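Local coordinates for protein oxidoreductase (Azotobacter vinelandii, PDB 7D5M) that binds NAD+ in a Rossmann-fold domain and, as a homolog of inositol dehydrogenase, probably oxidises a sugar or polyol substrate, at residues A[60-64]-A[65-69]; A[155-159]-A[160-164]. One frame throughout, in Å; residues are numbered along the deposited sequence.

Contacts 1 and 2 are both local turns just after a helix, and each is partly buried. They lie on opposite sides of the chain's centre, their own centres about 49 Å apart. Contact 1 belongs to the NAD-binding Rossmann domain, in the loop between helices 50-59 and 71-78, and packs against strand 39-45 of the parallel sheet. Contact 2 belongs to the C-terminal alpha/beta domain, where helix 148-158 gives way to strand 165-173 of the mixed sheet. In contact 1 an aspartate carboxylate and carbonyl oxygens receive the backbone N-H groups; in contact 2 helix-end carbonyls and a water do. Each also has one apolar side-chain pair.

Contact 1 of 2, residues A[60-64]-A[65-69]; sequences LGVDP and QRCYP
Asp63 reaches forward over the turn to Gln65 and Arg66. Its CB lies against the aliphatic part of Arg66, 4.0 Å from CG. The carboxylate carbon CG is anti to the backbone N (chi1 -177°), which carries the group on toward Gln65. There OD1 of Asp63 accepts a hydrogen bond from N of Gln65 at 3.0 Å, the donor standing well above the carboxylate plane. The same OD1 is 3.5 Å from CB of Gln65, whose side chain runs alongside that of the aspartate in the same direction, its amide plane turned 60° from the carboxylate. The other oxygen, OD2 of Asp63, stays 5.6 Å from NE of Arg66 despite their opposite charges; the arginine chain bends at its third torsion and leads away to Glu78, with which NH2 forms a salt bridge, and to the carbonyl of Asp83. In the backbone, O of Asp63 takes N of Arg66 at 2.8 Å, and O of Pro64 takes N of Cys67 at 3.2 Å, with Arg54 NE as its second donor. Beside strand 39-45, Val62 CG1 packs on Cys67 SG, 3.8 Å away, and Val62 also meets Leu41. The carboxylate thus serves the backbone in an Asx turn, leading into the short 3-10 turn at Pro64 and Gln65, and its negative charge probably strengthens the bond from the Gln65 N-H.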
# COMPACT_ATOMS: atom_id res chain seq x y z
N LEU A 60 -3.62 -21.09 35.28
CA LEU A 60 -3.83 -21.80 33.99
C LEU A 60 -4.71 -23.03 34.17
O LEU A 60 -4.96 -23.71 33.14
CB LEU A 60 -2.47 -22.20 33.39
CG LEU A 60 -1.59 -21.06 32.90
CD1 LEU A 60 -0.28 -21.62 32.35
CD2 LEU A 60 -2.28 -20.22 31.84
N GLY A 61 -5.16 -23.34 35.39
CA GLY A 61 -6.07 -24.46 35.69
C GLY A 61 -5.33 -25.77 35.93
O GLY A 61 -5.99 -26.82 35.94
N VAL A 62 -4.01 -25.72 36.15
CA VAL A 62 -3.17 -26.92 36.41
C VAL A 62 -3.22 -27.26 37.90
O VAL A 62 -3.18 -26.34 38.72
CB VAL A 62 -1.72 -26.72 35.93
CG1 VAL A 62 -0.86 -27.95 36.15
CG2 VAL A 62 -1.69 -26.31 34.46
N ASP A 63 -3.31 -28.55 38.21
CA ASP A 63 -3.22 -29.10 39.58
C ASP A 63 -1.93 -28.57 40.21
O ASP A 63 -0.87 -28.80 39.64
CB ASP A 63 -3.22 -30.62 39.51
CG ASP A 63 -3.20 -31.33 40.85
OD1 ASP A 63 -2.85 -30.69 41.86
OD2 ASP A 63 -3.54 -32.51 40.85
N PRO A 64 -1.96 -27.87 41.37
CA PRO A 64 -0.74 -27.33 41.98
C PRO A 64 0.33 -28.40 42.23
O PRO A 64 1.52 -28.10 42.15
CB PRO A 64 -1.21 -26.71 43.31
CG PRO A 64 -2.56 -27.34 43.56
CD PRO A 64 -3.16 -27.57 42.18
N GLN A 65 -0.10 -29.63 42.51
CA GLN A 65 0.82 -30.78 42.73
C GLN A 65 1.46 -31.23 41.41
O GLN A 65 2.45 -31.99 41.47
CB GLN A 65 0.05 -31.93 43.38
CG GLN A 65 -0.19 -31.72 44.86
CD GLN A 65 -0.68 -32.99 45.50
OE1 GLN A 65 -1.84 -33.36 45.37
NE2 GLN A 65 0.22 -33.70 46.17
N ARG A 66 0.97 -30.77 40.26
CA ARG A 66 1.59 -31.08 38.94
C ARG A 66 2.26 -29.83 38.37
O ARG A 66 2.59 -29.83 37.17
CB ARG A 66 0.55 -31.65 37.97
CG ARG A 66 -0.09 -32.94 38.46
CD ARG A 66 -1.10 -33.48 37.48
NE ARG A 66 -0.53 -34.35 36.46
CZ ARG A 66 -1.24 -34.99 35.54
NH1 ARG A 66 -2.55 -34.84 35.51
NH2 ARG A 66 -0.65 -35.76 34.64
N CYS A 67 2.44 -28.79 39.19
CA CYS A 67 3.35 -27.65 38.92
C CYS A 67 4.67 -27.96 39.62
O CYS A 67 4.76 -27.72 40.84
CB CYS A 67 2.79 -26.33 39.41
SG CYS A 67 1.20 -25.90 38.65
N TYR A 68 5.62 -28.53 38.89
CA TYR A 68 6.90 -29.03 39.44
C TYR A 68 7.95 -27.93 39.37
O TYR A 68 7.87 -27.03 38.54
CB TYR A 68 7.34 -30.27 38.68
CG TYR A 68 6.31 -31.37 38.65
CD1 TYR A 68 6.21 -32.30 39.67
CD2 TYR A 68 5.44 -31.50 37.57
CE1 TYR A 68 5.28 -33.32 39.64
CE2 TYR A 68 4.51 -32.53 37.53
CZ TYR A 68 4.44 -33.45 38.55
OH TYR A 68 3.53 -34.47 38.50
N PRO A 69 8.97 -27.96 40.26
CA PRO A 69 10.00 -26.92 40.28
C PRO A 69 10.99 -26.95 39.11
O PRO A 69 11.65 -25.94 38.89
CB PRO A 69 10.74 -27.18 41.60
CG PRO A 69 10.54 -28.65 41.83
CD PRO A 69 9.12 -28.91 41.38

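Contact 2 of 2, residues A[155-159]-A[160-164]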
# COMPACT_ATOMS: atom_id res chain seq x y z
N ALA A 155 3.70 -24.91 -3.65
CA ALA A 155 2.97 -25.64 -4.72
C ALA A 155 3.18 -24.92 -6.05
O ALA A 155 3.36 -25.61 -7.08
CB ALA A 155 1.51 -25.75 -4.37
N MET A 156 3.16 -23.58 -6.05
CA MET A 156 3.34 -22.80 -7.30
C MET A 156 4.75 -23.05 -7.85
O MET A 156 4.90 -23.23 -9.07
CB MET A 156 3.14 -21.30 -7.04
CG MET A 156 1.71 -20.94 -6.74
SD MET A 156 1.63 -19.26 -6.12
CE MET A 156 1.91 -18.33 -7.63
N ILE A 157 5.74 -23.05 -6.98
CA ILE A 157 7.17 -23.24 -7.36
C ILE A 157 7.32 -24.65 -7.94
O ILE A 157 7.92 -24.77 -9.03
CB ILE A 157 8.10 -22.97 -6.16
CG1 ILE A 157 8.10 -21.48 -5.81
CG2 ILE A 157 9.51 -23.48 -6.43
CD1 ILE A 157 8.71 -21.14 -4.47
N ALA A 158 6.77 -25.66 -7.26
CA ALA A 158 6.86 -27.08 -7.67
C ALA A 158 6.20 -27.30 -9.04
O ALA A 158 6.68 -28.18 -9.78
CB ALA A 158 6.26 -27.97 -6.61
N ASP A 159 5.16 -26.53 -9.37
CA ASP A 159 4.40 -26.63 -10.64
C ASP A 159 5.04 -25.77 -11.74
O ASP A 159 4.46 -25.70 -12.83
CB ASP A 159 2.94 -26.23 -10.43
CG ASP A 159 1.96 -26.86 -11.41
OD1 ASP A 159 2.34 -27.81 -12.12
OD2 ASP A 159 0.81 -26.38 -11.44
N GLY A 160 6.17 -25.11 -11.47
CA GLY A 160 6.95 -24.34 -12.46
C GLY A 160 6.37 -22.96 -12.75
O GLY A 160 6.77 -22.36 -13.78
N GLU A 161 5.50 -22.43 -11.88
CA GLU A 161 4.78 -21.16 -12.14
C GLU A 161 5.78 -19.99 -12.14
O GLU A 161 5.46 -18.98 -12.78
CB GLU A 161 3.66 -20.92 -11.13
CG GLU A 161 2.53 -21.92 -11.25
CD GLU A 161 1.25 -21.57 -10.51
OE1 GLU A 161 0.78 -20.43 -10.67
OE2 GLU A 161 0.69 -22.48 -9.81
N LEU A 162 6.94 -20.12 -11.48
CA LEU A 162 7.98 -19.05 -11.45
C LEU A 162 9.02 -19.28 -12.55
O LEU A 162 9.86 -18.40 -12.73
CB LEU A 162 8.67 -18.99 -10.09
CG LEU A 162 7.78 -18.71 -8.88
CD1 LEU A 162 8.63 -18.21 -7.72
CD2 LEU A 162 6.68 -17.72 -9.19
N GLY A 163 8.96 -20.40 -13.28
CA GLY A 163 10.08 -20.82 -14.15
C GLY A 163 11.25 -21.29 -13.32
O GLY A 163 11.05 -21.76 -12.19
N GLU A 164 12.47 -21.18 -13.85
CA GLU A 164 13.67 -21.65 -13.11
C GLU A 164 14.01 -20.63 -12.02
O GLU A 164 13.99 -19.41 -12.28
CB GLU A 164 14.84 -21.96 -14.05
CG GLU A 164 15.37 -20.79 -14.84
CD GLU A 164 16.41 -21.18 -15.89
OE1 GLU A 164 17.36 -21.90 -15.53
OE2 GLU A 164 16.26 -20.76 -17.05
O HOH W 1 8.56 -22.37 -10.50
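Met156 meets Glu161 at about a right angle, where helix 148-158 ends. CG of Met156 lies 3.6 Å from OE2 of Glu161, its CE is 3.9 Å from OE1 of Glu161, and the methionine's own carbonyl O receives N of Glu161 at 3.0 Å. OE2 of Glu161 accepts a hydrogen bond from NE2 of His312, which helps fix the carboxylate beside the helix. Ile157 uses both its side chain and its carbonyl. Its CG1, anti to the carbonyl carbon (chi1 -69°), packs on CD1 of Leu162 at 3.8 Å, and both side chains continue onto Val275 and Leu282 of the mixed sheet. Its O accepts N of Gly160 at 3.0 Å, and also a hydrogen from a water that in turn accepts the N-H of Leu162 and donates to O of Gly163. Asp159, just past the helix, has OD2 4.2 Å from OE2 of Glu161, a like-charged approach that His312 probably eases. Gly160, at positive phi, turns the chain into a type I beta turn that ends at Gly163. Positive phi with two bonds back into the last helical turn makes this a Schellman motif, leading from helix 148-158 into strand 165-173 of the C-terminal alpha/beta domain.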